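Local coordinates for protein aryl acylamidase (PDB 4YJ6) that probably hydrolyses the amide bond of N-acylated arylamines, as an aryl acylamidase of the amidase signature family, at residues F216-Y221 and I326-V331; Y136-T141 and D354-W359; V207-R212 and L222-I227; K316-A321 and T433-F438. One frame throughout, in Å; residues are numbered along the deposited sequence.

Contact 1: F216-Y221 and I326-V331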
loop_
_atom_site.group_PDB
_atom_site.type_symbol
_atom_site.label_atom_id
_atom_site.label_comp_id
_atom_site.label_asym_id
_atom_site.label_seq_id
_atom_site.Cartn_x
_atom_site.Cartn_y
_atom_site.Cartn_z
ATOM N N PHE A 216 13.630 14.440 -9.393
ATOM C CA PHE A 216 12.905 15.677 -9.203
ATOM C C PHE A 216 11.695 15.692 -10.146
ATOM O O PHE A 216 11.337 16.704 -10.709
ATOM C CB PHE A 216 13.862 16.867 -9.425
ATOM C CG PHE A 216 14.931 16.960 -8.359
ATOM C CD1 PHE A 216 14.655 17.553 -7.140
ATOM C CD2 PHE A 216 16.199 16.405 -8.564
ATOM C CE1 PHE A 216 15.624 17.611 -6.142
ATOM C CE2 PHE A 216 17.185 16.454 -7.573
ATOM C CZ PHE A 216 16.897 17.048 -6.349
ATOM N N HIS A 217 11.059 14.537 -10.275
ATOM C CA HIS A 217 9.854 14.419 -11.097
ATOM C C HIS A 217 8.669 15.180 -10.516
ATOM O O HIS A 217 8.596 15.493 -9.296
ATOM C CB HIS A 217 9.463 12.948 -11.260
ATOM C CG HIS A 217 9.035 12.320 -9.976
ATOM N ND1 HIS A 217 7.748 12.431 -9.488
ATOM C CD2 HIS A 217 9.742 11.652 -9.033
ATOM C CE1 HIS A 217 7.673 11.836 -8.307
ATOM N NE2 HIS A 217 8.868 11.354 -8.009
ATOM N N PRO A 218 7.700 15.467 -11.388
ATOM C CA PRO A 218 6.575 16.318 -11.011
ATOM C C PRO A 218 5.380 15.551 -10.450
ATOM O O PRO A 218 4.278 16.116 -10.385
ATOM C CB PRO A 218 6.202 16.985 -12.345
ATOM C CG PRO A 218 6.560 15.975 -13.362
ATOM C CD PRO A 218 7.808 15.317 -12.853
ATOM N N GLY A 219 5.570 14.295 -10.053
ATOM C CA GLY A 219 4.456 13.513 -9.546
ATOM C C GLY A 219 4.127 13.829 -8.089
ATOM O O GLY A 219 4.755 14.677 -7.440
ATOM N N PRO A 220 3.097 13.177 -7.556
ATOM C CA PRO A 220 2.798 13.288 -6.115
ATOM C C PRO A 220 3.887 12.614 -5.285
ATOM O O PRO A 220 4.809 11.961 -5.817
ATOM C CB PRO A 220 1.502 12.490 -5.952
ATOM C CG PRO A 220 1.119 12.005 -7.309
ATOM C CD PRO A 220 2.293 12.147 -8.226
ATOM N N TYR A 221 3.795 12.754 -3.972
ATOM C CA TYR A 221 4.710 11.993 -3.127
ATOM C C TYR A 221 4.466 10.484 -3.320
ATOM O O TYR A 221 3.321 10.032 -3.312
ATOM C CB TYR A 221 4.469 12.362 -1.663
ATOM C CG TYR A 221 4.886 13.743 -1.227
ATOM C CD1 TYR A 221 6.172 14.210 -1.452
ATOM C CD2 TYR A 221 3.989 14.577 -0.546
ATOM C CE1 TYR A 221 6.567 15.469 -1.004
ATOM C CE2 TYR A 221 4.390 15.827 -0.080
ATOM C CZ TYR A 221 5.679 16.261 -0.320
ATOM O OH TYR A 221 6.089 17.484 0.148
ATOM N N ILE A 326 0.649 12.084 -12.016
ATOM C CA ILE A 326 1.160 10.714 -12.174
ATOM C C ILE A 326 1.491 10.420 -13.642
ATOM O O ILE A 326 2.442 9.698 -13.985
ATOM C CB ILE A 326 0.077 9.683 -11.694
ATOM C CG1 ILE A 326 -0.078 9.787 -10.177
ATOM C CG2 ILE A 326 0.452 8.225 -12.138
ATOM C CD1 ILE A 326 0.997 8.979 -9.398
ATOM N N ALA A 327 0.685 10.983 -14.526
ATOM C CA ALA A 327 0.841 10.694 -15.948
ATOM C C ALA A 327 2.179 11.216 -16.499
ATOM O O ALA A 327 2.720 10.616 -17.394
ATOM C CB ALA A 327 -0.349 11.312 -16.751
ATOM N N ILE A 328 2.702 12.341 -15.999
ATOM C CA ILE A 328 3.915 12.910 -16.578
ATOM C C ILE A 328 5.093 11.929 -16.481
ATOM O O ILE A 328 5.722 11.591 -17.489
ATOM C CB ILE A 328 4.247 14.317 -15.987
ATOM C CG1 ILE A 328 3.148 15.306 -16.408
ATOM C CG2 ILE A 328 5.616 14.804 -16.495
ATOM C CD1 ILE A 328 3.115 16.620 -15.591
ATOM N N PRO A 329 5.380 11.416 -15.277
ATOM C CA PRO A 329 6.456 10.406 -15.247
ATOM C C PRO A 329 6.078 9.093 -15.909
ATOM O O PRO A 329 6.962 8.354 -16.315
ATOM C CB PRO A 329 6.719 10.176 -13.746
ATOM C CG PRO A 329 5.716 11.011 -13.013
ATOM C CD PRO A 329 4.960 11.878 -13.947
ATOM N N THR A 330 4.787 8.795 -16.022
ATOM C CA THR A 330 4.382 7.582 -16.727
ATOM C C THR A 330 4.740 7.734 -18.211
ATOM O O THR A 330 5.245 6.815 -18.843
ATOM C CB THR A 330 2.876 7.345 -16.547
ATOM O OG1 THR A 330 2.610 7.170 -15.149
ATOM C CG2 THR A 330 2.464 6.077 -17.273
ATOM N N VAL A 331 4.493 8.921 -18.765
ATOM C CA VAL A 331 4.833 9.165 -20.163
ATOM C C VAL A 331 6.340 9.045 -20.332
ATOM O O VAL A 331 6.801 8.474 -21.311
ATOM C CB VAL A 331 4.370 10.547 -20.626
ATOM C CG1 VAL A 331 5.019 10.941 -21.993
ATOM C CG2 VAL A 331 2.842 10.572 -20.736
#
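Two prolines of the loop 216-221 do most of the touching, each against an isoleucine of helix 315-339. CG of Pro218 presses on CG2 of Ile328 at 3.5 Å, tighter than carbons usually sit. Farther along, Pro220 lies across the Ile326 side chain at about a right angle, with its CD 3.6 Å from CD1 of Ile326. The CB of Ile326 points away from the loop, but the bend at chi2 (-83°) swings CD1 back against the proline ring. An alanine in place of Pro220 would lack CG and CD, which is likely to open a gap beside CD1 of Ile326 and let that methyl turn more freely. Pro329 adds looser contacts, its CG 4.3 Å from ND1 of His217.

The loop joins strand 198-201 to strand 223-228 of the large mixed sheet, and it meets the helix at a proline kink: the N of Pro329 carries no hydrogen and makes no bond to the preceding turn.

The contact itself is apolar; the polar bonds of His217 and Thr330 stay within their own segments. The N-H of Gly219 donates to ND1 of His217 (2.9 Å), which probably restrains the imidazole. Ile326 O accepts from both Thr330 N and Thr330 OG1, the hydroxyl at 2.8 Å and above the carbonyl plane. A phosphate, probably from the crystallisation liquor, sits about 4 Å from the Ile326 side chain.

Contact 2: Y136-T141 and D354-W359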
loop_
_atom_site.group_PDB
_atom_site.type_symbol
_atom_site.label_atom_id
_atom_site.label_comp_id
_atom_site.label_asym_id
_atom_site.label_seq_id
_atom_site.Cartn_x
_atom_site.Cartn_y
_atom_site.Cartn_z
ATOM N N TYR A 136 0.921 0.215 -14.588
ATOM C CA TYR A 136 1.482 1.506 -14.165
ATOM C C TYR A 136 0.873 2.007 -12.846
ATOM O O TYR A 136 0.978 3.198 -12.519
ATOM C CB TYR A 136 1.324 2.572 -15.274
ATOM C CG TYR A 136 2.461 2.593 -16.286
ATOM C CD1 TYR A 136 3.744 2.895 -15.880
ATOM C CD2 TYR A 136 2.246 2.323 -17.655
ATOM C CE1 TYR A 136 4.803 2.932 -16.790
ATOM C CE2 TYR A 136 3.291 2.360 -18.569
ATOM C CZ TYR A 136 4.563 2.658 -18.130
ATOM O OH TYR A 136 5.629 2.702 -19.001
ATOM N N GLY A 137 0.308 1.096 -12.058
ATOM C CA GLY A 137 -0.324 1.477 -10.793
ATOM C C GLY A 137 -1.559 2.369 -10.958
ATOM O O GLY A 137 -2.050 2.909 -9.980
ATOM N N PHE A 138 -2.084 2.497 -12.180
ATOM C CA PHE A 138 -2.948 3.661 -12.483
ATOM C C PHE A 138 -4.433 3.347 -12.223
ATOM O O PHE A 138 -5.296 3.544 -13.094
ATOM C CB PHE A 138 -2.688 4.168 -13.924
ATOM C CG PHE A 138 -2.849 5.676 -14.097
ATOM C CD1 PHE A 138 -4.098 6.269 -14.077
ATOM C CD2 PHE A 138 -1.755 6.482 -14.325
ATOM C CE1 PHE A 138 -4.240 7.677 -14.252
ATOM C CE2 PHE A 138 -1.894 7.877 -14.478
ATOM C CZ PHE A 138 -3.150 8.453 -14.437
ATOM N N ARG A 139 -4.718 2.855 -11.019
ATOM C CA ARG A 139 -6.093 2.702 -10.509
ATOM C C ARG A 139 -6.055 2.058 -9.130
ATOM O O ARG A 139 -5.068 1.414 -8.755
ATOM C CB ARG A 139 -6.972 1.831 -11.429
ATOM C CG ARG A 139 -6.319 0.477 -11.778
ATOM C CD ARG A 139 -7.117 -0.312 -12.848
ATOM N NE ARG A 139 -7.100 0.377 -14.129
ATOM C CZ ARG A 139 -8.049 0.307 -15.060
ATOM N NH1 ARG A 139 -9.145 -0.423 -14.867
ATOM N NH2 ARG A 139 -7.892 0.992 -16.191
ATOM N N GLY A 140 -7.149 2.223 -8.388
ATOM C CA GLY A 140 -7.279 1.689 -7.043
ATOM C C GLY A 140 -7.855 0.271 -6.993
ATOM O O GLY A 140 -8.323 -0.174 -5.942
ATOM N N THR A 141 -7.811 -0.423 -8.129
ATOM C CA THR A 141 -8.152 -1.839 -8.198
ATOM C C THR A 141 -6.929 -2.574 -8.740
ATOM O O THR A 141 -6.008 -1.954 -9.285
ATOM C CB THR A 141 -9.304 -2.087 -9.163
ATOM O OG1 THR A 141 -9.003 -1.414 -10.391
ATOM C CG2 THR A 141 -10.628 -1.529 -8.551
ATOM N N ASP A 354 -7.260 1.785 -22.188
ATOM C CA ASP A 354 -7.699 3.009 -22.824
ATOM C C ASP A 354 -7.759 4.187 -21.842
ATOM O O ASP A 354 -7.409 5.295 -22.212
ATOM C CB ASP A 354 -9.086 2.804 -23.449
ATOM C CG ASP A 354 -9.042 1.976 -24.741
ATOM O OD1 ASP A 354 -7.932 1.623 -25.214
ATOM O OD2 ASP A 354 -10.136 1.698 -25.292
ATOM N N ALA A 355 -8.234 3.953 -20.615
ATOM C CA ALA A 355 -8.411 5.021 -19.625
ATOM C C ALA A 355 -7.079 5.647 -19.246
ATOM O O ALA A 355 -6.998 6.830 -18.950
ATOM C CB ALA A 355 -9.115 4.482 -18.363
ATOM N N LEU A 356 -6.032 4.824 -19.237
ATOM C CA LEU A 356 -4.691 5.325 -18.979
ATOM C C LEU A 356 -4.148 6.080 -20.191
ATOM O O LEU A 356 -3.588 7.152 -20.054
ATOM C CB LEU A 356 -3.753 4.160 -18.616
ATOM C CG LEU A 356 -2.267 4.542 -18.493
ATOM C CD1 LEU A 356 -2.061 5.762 -17.636
ATOM C CD2 LEU A 356 -1.493 3.336 -17.909
HETATM N N MSE A 357 -4.344 5.535 -21.389
HETATM C CA MSE A 357 -3.858 6.211 -22.587
HETATM C C MSE A 357 -4.507 7.589 -22.700
HETATM O O MSE A 357 -3.919 8.522 -23.227
HETATM C CB MSE A 357 -4.129 5.360 -23.843
HETATM C CG MSE A 357 -3.434 5.856 -25.091
HETATM SE SE MSE A 357 -1.454 5.727 -24.931
HETATM C CE MSE A 357 -1.162 3.807 -25.214
ATOM N N LYS A 358 -5.730 7.741 -22.199
ATOM C CA LYS A 358 -6.345 9.071 -22.191
ATOM C C LYS A 358 -5.426 10.088 -21.506
ATOM O O LYS A 358 -5.183 11.178 -22.026
ATOM C CB LYS A 358 -7.679 9.023 -21.457
ATOM C CG LYS A 358 -8.301 10.399 -21.214
ATOM C CD LYS A 358 -9.595 10.246 -20.420
ATOM C CE LYS A 358 -9.322 9.817 -18.978
ATOM N NZ LYS A 358 -10.492 10.081 -18.077
ATOM N N TRP A 359 -4.918 9.723 -20.330
ATOM C CA TRP A 359 -4.076 10.661 -19.560
ATOM C C TRP A 359 -2.694 10.785 -20.189
ATOM O O TRP A 359 -2.089 11.871 -20.178
ATOM C CB TRP A 359 -3.970 10.182 -18.110
ATOM C CG TRP A 359 -5.263 10.324 -17.396
ATOM C CD1 TRP A 359 -6.087 9.333 -16.982
ATOM C CD2 TRP A 359 -5.896 11.558 -17.030
ATOM N NE1 TRP A 359 -7.197 9.871 -16.350
ATOM C CE2 TRP A 359 -7.105 11.236 -16.388
ATOM C CE3 TRP A 359 -5.548 12.901 -17.193
ATOM C CZ2 TRP A 359 -7.981 12.216 -15.894
ATOM C CZ3 TRP A 359 -6.398 13.871 -16.705
ATOM C CH2 TRP A 359 -7.604 13.521 -16.058
#
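One face of the Phe138 ring carries the CD1 methyl of Leu356, a CH-pi contact with CD1 3.7 Å from the ring centroid and 24° off the normal. The methyl is shifted toward the rim, and its closest ring atom is CD2 of Phe138 at 3.4 Å. The five-membered ring of Trp359 runs nearly parallel to the Phe138 ring, the planes 25° apart, but is displaced so that little of one ring covers the other; CE1 of Phe138 and CD1 of Trp359 meet at 3.7 Å. CE of Lys358 covers part of one indole face.

CG anti to the backbone N (chi1 173°) carries the fork of Leu356 toward the loop, where CD2 lies 3.9 Å from CD2 of Tyr136. Phe138 is the centre of an inverse gamma turn in the loop after strand 126-131, which presents its ring to helix 354-363. At its CE2 corner Phe138 also packs on Ile326 of helix 315-339.

The polar ends look elsewhere: Tyr136 OH bonds to Ser333 and Arg139 NH1 to Thr413 O, while NH2 of Arg139 merely approaches CB of Ala355. Loop and helix thus adhere through apolar and aromatic surface, so the fit depends on shape rather than on paired charges.

Contact 3: V207-R212 and L222-I227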
loop_
_atom_site.group_PDB
_atom_site.type_symbol
_atom_site.label_atom_id
_atom_site.label_comp_id
_atom_site.label_asym_id
_atom_site.label_seq_id
_atom_site.Cartn_x
_atom_site.Cartn_y
_atom_site.Cartn_z
ATOM N N VAL A 207 10.864 6.561 4.666
ATOM C CA VAL A 207 11.431 5.371 3.977
ATOM C C VAL A 207 11.974 5.832 2.622
ATOM O O VAL A 207 11.298 6.559 1.881
ATOM C CB VAL A 207 10.299 4.326 3.742
ATOM C CG1 VAL A 207 10.792 3.086 2.931
ATOM C CG2 VAL A 207 9.711 3.893 5.070
ATOM N N PRO A 208 13.203 5.453 2.281
ATOM C CA PRO A 208 13.760 5.937 1.010
ATOM C C PRO A 208 12.891 5.540 -0.176
ATOM O O PRO A 208 12.310 4.444 -0.170
ATOM C CB PRO A 208 15.127 5.198 0.898
ATOM C CG PRO A 208 15.470 4.746 2.297
ATOM C CD PRO A 208 14.137 4.592 3.054
ATOM N N PHE A 209 12.770 6.419 -1.169
ATOM C CA PHE A 209 12.129 6.049 -2.422
ATOM C C PHE A 209 13.084 6.436 -3.535
ATOM O O PHE A 209 13.518 7.588 -3.580
ATOM C CB PHE A 209 10.793 6.806 -2.612
ATOM C CG PHE A 209 9.934 6.170 -3.675
ATOM C CD1 PHE A 209 10.218 6.373 -5.017
ATOM C CD2 PHE A 209 8.912 5.308 -3.318
ATOM C CE1 PHE A 209 9.464 5.739 -6.014
ATOM C CE2 PHE A 209 8.128 4.663 -4.304
ATOM C CZ PHE A 209 8.410 4.888 -5.661
ATOM N N LYS A 210 13.444 5.473 -4.387
ATOM C CA LYS A 210 14.417 5.728 -5.446
ATOM C C LYS A 210 13.666 5.945 -6.745
ATOM O O LYS A 210 13.069 4.999 -7.296
ATOM C CB LYS A 210 15.389 4.532 -5.558
ATOM C CG LYS A 210 16.411 4.727 -6.685
ATOM C CD LYS A 210 17.480 3.611 -6.802
ATOM C CE LYS A 210 18.316 3.482 -5.525
ATOM N NZ LYS A 210 19.147 4.708 -5.163
ATOM N N SER A 211 13.670 7.191 -7.200
ATOM C CA SER A 211 13.111 7.556 -8.495
ATOM C C SER A 211 14.266 7.957 -9.413
ATOM O O SER A 211 14.876 8.994 -9.199
ATOM C CB SER A 211 12.152 8.738 -8.349
ATOM O OG SER A 211 10.978 8.321 -7.667
ATOM N N ARG A 212 14.567 7.136 -10.408
ATOM C CA ARG A 212 15.608 7.480 -11.404
ATOM C C ARG A 212 15.048 7.078 -12.764
ATOM O O ARG A 212 14.291 6.106 -12.852
ATOM C CB ARG A 212 16.915 6.742 -11.124
ATOM C CG ARG A 212 17.673 7.229 -9.849
ATOM C CD ARG A 212 17.987 8.711 -9.938
ATOM N NE ARG A 212 18.828 9.108 -8.801
ATOM C CZ ARG A 212 18.360 9.262 -7.562
ATOM N NH1 ARG A 212 17.064 9.059 -7.297
ATOM N NH2 ARG A 212 19.195 9.609 -6.599
ATOM N N LEU A 222 5.552 9.711 -3.396
ATOM C CA LEU A 222 5.477 8.259 -3.574
ATOM C C LEU A 222 6.126 7.604 -2.365
ATOM O O LEU A 222 7.176 8.074 -1.886
ATOM C CB LEU A 222 6.280 7.814 -4.808
ATOM C CG LEU A 222 5.926 8.566 -6.106
ATOM C CD1 LEU A 222 6.814 8.044 -7.292
ATOM C CD2 LEU A 222 4.440 8.371 -6.441
ATOM N N TYR A 223 5.529 6.512 -1.905
ATOM C CA TYR A 223 5.992 5.842 -0.706
ATOM C C TYR A 223 6.061 4.334 -0.885
ATOM O O TYR A 223 5.234 3.741 -1.602
ATOM C CB TYR A 223 4.943 6.039 0.394
ATOM C CG TYR A 223 4.465 7.457 0.610
ATOM C CD1 TYR A 223 5.227 8.352 1.394
ATOM C CD2 TYR A 223 3.254 7.899 0.075
ATOM C CE1 TYR A 223 4.789 9.656 1.636
ATOM C CE2 TYR A 223 2.807 9.240 0.325
ATOM C CZ TYR A 223 3.595 10.084 1.094
ATOM O OH TYR A 223 3.174 11.364 1.373
ATOM N N GLU A 224 7.017 3.693 -0.202
ATOM C CA GLU A 224 6.944 2.239 0.019
ATOM C C GLU A 224 6.635 1.979 1.480
ATOM O O GLU A 224 7.079 2.728 2.365
ATOM C CB GLU A 224 8.280 1.569 -0.350
ATOM C CG GLU A 224 8.638 1.786 -1.853
ATOM C CD GLU A 224 9.580 0.754 -2.441
ATOM O OE1 GLU A 224 9.573 -0.422 -2.019
ATOM O OE2 GLU A 224 10.343 1.149 -3.358
ATOM N N GLY A 225 5.865 0.936 1.753
ATOM C CA GLY A 225 5.548 0.619 3.137
ATOM C C GLY A 225 4.868 -0.731 3.250
ATOM O O GLY A 225 4.553 -1.355 2.253
ATOM N N PRO A 226 4.643 -1.172 4.486
ATOM C CA PRO A 226 4.139 -2.510 4.781
ATOM C C PRO A 226 2.614 -2.603 4.849
ATOM O O PRO A 226 1.953 -1.655 5.288
ATOM C CB PRO A 226 4.740 -2.795 6.149
ATOM C CG PRO A 226 4.697 -1.444 6.828
ATOM C CD PRO A 226 4.997 -0.436 5.704
ATOM N N ILE A 227 2.097 -3.760 4.433
ATOM C CA ILE A 227 0.728 -4.168 4.743
ATOM C C ILE A 227 0.823 -5.386 5.666
ATOM O O ILE A 227 1.551 -6.315 5.361
ATOM C CB ILE A 227 -0.027 -4.502 3.449
ATOM C CG1 ILE A 227 -0.119 -3.239 2.590
ATOM C CG2 ILE A 227 -1.466 -5.093 3.754
ATOM C CD1 ILE A 227 -0.680 -3.471 1.173
HETATM O O HOH W 1 8.667 7.968 0.487
HETATM O O HOH W 2 9.367 5.121 0.290
HETATM O O HOH W 3 12.246 2.625 -4.273
#
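Phe209 lays one ring face on Leu222 at the point where the loop after strand 198-201 folds back over the start of strand 223-228, a strand running between 178-183 and 198-201 in the mixed sheet of this amidase signature fold. CB of Leu222 stands over the ring centre in a CH-pi contact, 3.7 Å from the centroid and 12° off the normal, and CD1 of Leu222 reaches CE1 of Phe209. With CG anti to the backbone N (chi1 -164°), the Phe209 ring is carried across to the strand, where CE2 also lies 3.8 Å from CG of Glu224. An alanine in place of Phe209 would probably leave Leu222 CB and Glu224 CG without their cover on this side and open a gap between loop and strand.

Glu224 extends beyond this packing. Its OE1 accepts from Tyr116 N and its OE2 from Thr115 N, at the start of helix 115-122, whose dipole would probably favour a negative charge on the carboxylate. Water 3 donates to OE2 of Glu224 at 2.6 Å and accepts from Lys210 N, sitting over the centre of the Phe209 face opposite to Leu222. At the backbone, water 2 accepts from Glu224 N at 2.8 Å, close to Val207 O as well. Water 1 lies near both Val207 O and Leu222 O. Glu224 O, by contrast, is buried with no polar partner in the model and meets only carbon here, CG1 of Val207 lying 3.8 Å from it.

Contact 4: K316-A321 and T433-F438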
loop_
_atom_site.group_PDB
_atom_site.type_symbol
_atom_site.label_atom_id
_atom_site.label_comp_id
_atom_site.label_asym_id
_atom_site.label_seq_id
_atom_site.Cartn_x
_atom_site.Cartn_y
_atom_site.Cartn_z
ATOM N N LYS A 316 -13.486 16.293 -8.369
ATOM C CA LYS A 316 -13.048 16.093 -9.749
ATOM C C LYS A 316 -11.827 16.915 -10.080
ATOM O O LYS A 316 -10.935 16.431 -10.757
ATOM C CB LYS A 316 -14.167 16.429 -10.766
ATOM C CG LYS A 316 -13.670 16.262 -12.213
ATOM C CD LYS A 316 -14.811 16.418 -13.229
ATOM C CE LYS A 316 -14.453 15.754 -14.583
ATOM N NZ LYS A 316 -13.311 16.391 -15.330
ATOM N N GLN A 317 -11.769 18.165 -9.625
ATOM C CA GLN A 317 -10.587 18.972 -9.907
ATOM C C GLN A 317 -9.344 18.316 -9.309
ATOM O O GLN A 317 -8.300 18.289 -9.936
ATOM C CB GLN A 317 -10.751 20.364 -9.318
ATOM C CG GLN A 317 -11.674 21.240 -10.189
ATOM C CD GLN A 317 -11.940 22.596 -9.532
ATOM O OE1 GLN A 317 -12.270 22.680 -8.355
ATOM N NE2 GLN A 317 -11.786 23.662 -10.306
HETATM N N MSE A 318 -9.472 17.792 -8.093
HETATM C CA MSE A 318 -8.326 17.168 -7.441
HETATM C C MSE A 318 -7.906 15.859 -8.103
HETATM O O MSE A 318 -6.708 15.625 -8.301
HETATM C CB MSE A 318 -8.650 16.943 -5.972
HETATM C CG MSE A 318 -8.872 18.245 -5.299
HETATM SE SE MSE A 318 -8.734 17.944 -3.398
HETATM C CE MSE A 318 -10.329 16.804 -3.144
ATOM N N SER A 319 -8.859 14.983 -8.425
ATOM C CA SER A 319 -8.482 13.739 -9.074
ATOM C C SER A 319 -7.890 13.970 -10.457
ATOM O O SER A 319 -6.949 13.256 -10.856
ATOM C CB SER A 319 -9.643 12.723 -9.148
ATOM O OG SER A 319 -10.693 13.174 -10.011
ATOM N N ASP A 320 -8.427 14.933 -11.204
ATOM C CA ASP A 320 -7.825 15.258 -12.499
ATOM C C ASP A 320 -6.364 15.720 -12.340
ATOM O O ASP A 320 -5.491 15.321 -13.116
ATOM C CB ASP A 320 -8.598 16.378 -13.215
ATOM C CG ASP A 320 -9.913 15.913 -13.849
ATOM O OD1 ASP A 320 -10.156 14.696 -13.966
ATOM O OD2 ASP A 320 -10.709 16.802 -14.250
ATOM N N ALA A 321 -6.097 16.551 -11.334
ATOM C CA ALA A 321 -4.724 17.023 -11.082
ATOM C C ALA A 321 -3.838 15.851 -10.702
ATOM O O ALA A 321 -2.695 15.741 -11.171
ATOM C CB ALA A 321 -4.700 18.078 -9.947
ATOM N N THR A 433 -7.568 8.671 0.085
ATOM C CA THR A 433 -6.145 8.578 0.443
ATOM C C THR A 433 -5.217 9.496 -0.357
ATOM O O THR A 433 -4.133 9.855 0.146
ATOM C CB THR A 433 -5.670 7.136 0.139
ATOM O OG1 THR A 433 -6.196 6.708 -1.125
ATOM C CG2 THR A 433 -6.248 6.196 1.184
ATOM N N TYR A 434 -5.579 9.851 -1.599
ATOM C CA TYR A 434 -4.597 10.573 -2.422
ATOM C C TYR A 434 -4.261 11.945 -1.829
ATOM O O TYR A 434 -3.236 12.541 -2.231
ATOM C CB TYR A 434 -4.997 10.702 -3.915
ATOM C CG TYR A 434 -6.231 11.548 -4.226
ATOM C CD1 TYR A 434 -6.226 12.937 -4.033
ATOM C CD2 TYR A 434 -7.367 10.961 -4.778
ATOM C CE1 TYR A 434 -7.358 13.710 -4.333
ATOM C CE2 TYR A 434 -8.491 11.713 -5.081
ATOM C CZ TYR A 434 -8.483 13.083 -4.859
ATOM O OH TYR A 434 -9.607 13.837 -5.172
ATOM N N LEU A 435 -5.086 12.456 -0.914
ATOM C CA LEU A 435 -4.760 13.762 -0.310
ATOM C C LEU A 435 -3.370 13.744 0.355
ATOM O O LEU A 435 -2.685 14.759 0.329
ATOM C CB LEU A 435 -5.804 14.200 0.703
ATOM C CG LEU A 435 -7.194 14.387 0.114
ATOM C CD1 LEU A 435 -8.192 14.723 1.259
ATOM C CD2 LEU A 435 -7.191 15.474 -0.939
ATOM N N THR A 436 -2.951 12.622 0.968
ATOM C CA THR A 436 -1.636 12.632 1.635
ATOM C C THR A 436 -0.501 12.381 0.647
ATOM O O THR A 436 0.659 12.608 0.972
ATOM C CB THR A 436 -1.527 11.581 2.757
ATOM O OG1 THR A 436 -1.610 10.276 2.190
ATOM C CG2 THR A 436 -2.670 11.759 3.767
ATOM N N ASN A 437 -0.807 11.928 -0.564
ATOM C CA ASN A 437 0.218 11.961 -1.616
ATOM C C ASN A 437 0.421 13.399 -2.106
ATOM O O ASN A 437 1.475 13.746 -2.586
ATOM C CB ASN A 437 -0.155 11.038 -2.785
ATOM C CG ASN A 437 -0.356 9.618 -2.323
ATOM O OD1 ASN A 437 -1.480 9.224 -2.029
ATOM N ND2 ASN A 437 0.730 8.848 -2.227
ATOM N N PHE A 438 -0.609 14.242 -1.996
ATOM C CA PHE A 438 -0.371 15.673 -2.198
ATOM C C PHE A 438 0.391 16.286 -1.024
ATOM O O PHE A 438 1.289 17.109 -1.226
ATOM C CB PHE A 438 -1.698 16.440 -2.288
ATOM C CG PHE A 438 -2.450 16.215 -3.566
ATOM C CD1 PHE A 438 -1.813 15.775 -4.715
ATOM C CD2 PHE A 438 -3.803 16.534 -3.621
ATOM C CE1 PHE A 438 -2.560 15.604 -5.923
ATOM C CE2 PHE A 438 -4.531 16.385 -4.800
ATOM C CZ PHE A 438 -3.914 15.931 -5.945
#
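Met318 and Ser319 face Tyr434 and Leu435 where helix segment 316-321 passes helix segment 434-438, the axes 11.2 Å apart at their closest and their N-to-C directions 62° apart. Met318, modelled as selenomethionine, contributes the most buried surface of the contact. Its SE lies 3.8 Å from CD2 of Leu435, and the bend at chi3 (-67°) brings CE round to Leu435 CD2 and the Tyr434 hydroxyl.

Tyr434 crosses the Met318 side chain at about a right angle. Its OH is 3.3 Å from CB of Met318 and 3.5 Å from N of Ser319, so the phenol tip rests on the helix surface. Phe438, one turn on, comes edge first: Met318 O lies near the plane of its ring, 3.7 Å from CZ. CE2 of Phe438 is only loosely against CB of Met318, at 4.3 Å.

Helix 368-389 adds Val381 against Met318 and Leu377 against Phe438. This is oblique helix-helix packing filled by large side chains, in the helical surround of the mixed sheet that typifies amidase signature enzymes; helix 434-439 precedes strand 443-451 of that sheet after a short link.

Overall arrangement
Contacts 2 and 4 are buried, whereas contacts 1 and 3 are only partly so. Helix 315-339 serves both contact 1 and contact 4, and helix 354-363, next in the chain, brings in contact 2; Thr330 CG2 of contact 1 also rests on the Tyr136 ring of contact 2. Contacts 1 and 3 share the loop between strands 198-201 and 223-228, with His217 beside Ser211 and Leu222. Contact 4 is tied to this region by hydrogen bonds, Tyr223 OH to Thr436 O and, probably, Tyr221 N to Asn437 O. The chemistry follows position: aliphatic in contact 1, leucine and aromatic rings in contact 2, aromatic and selenomethionine in contact 4, and a phenylalanine face with bridging waters in contact 3.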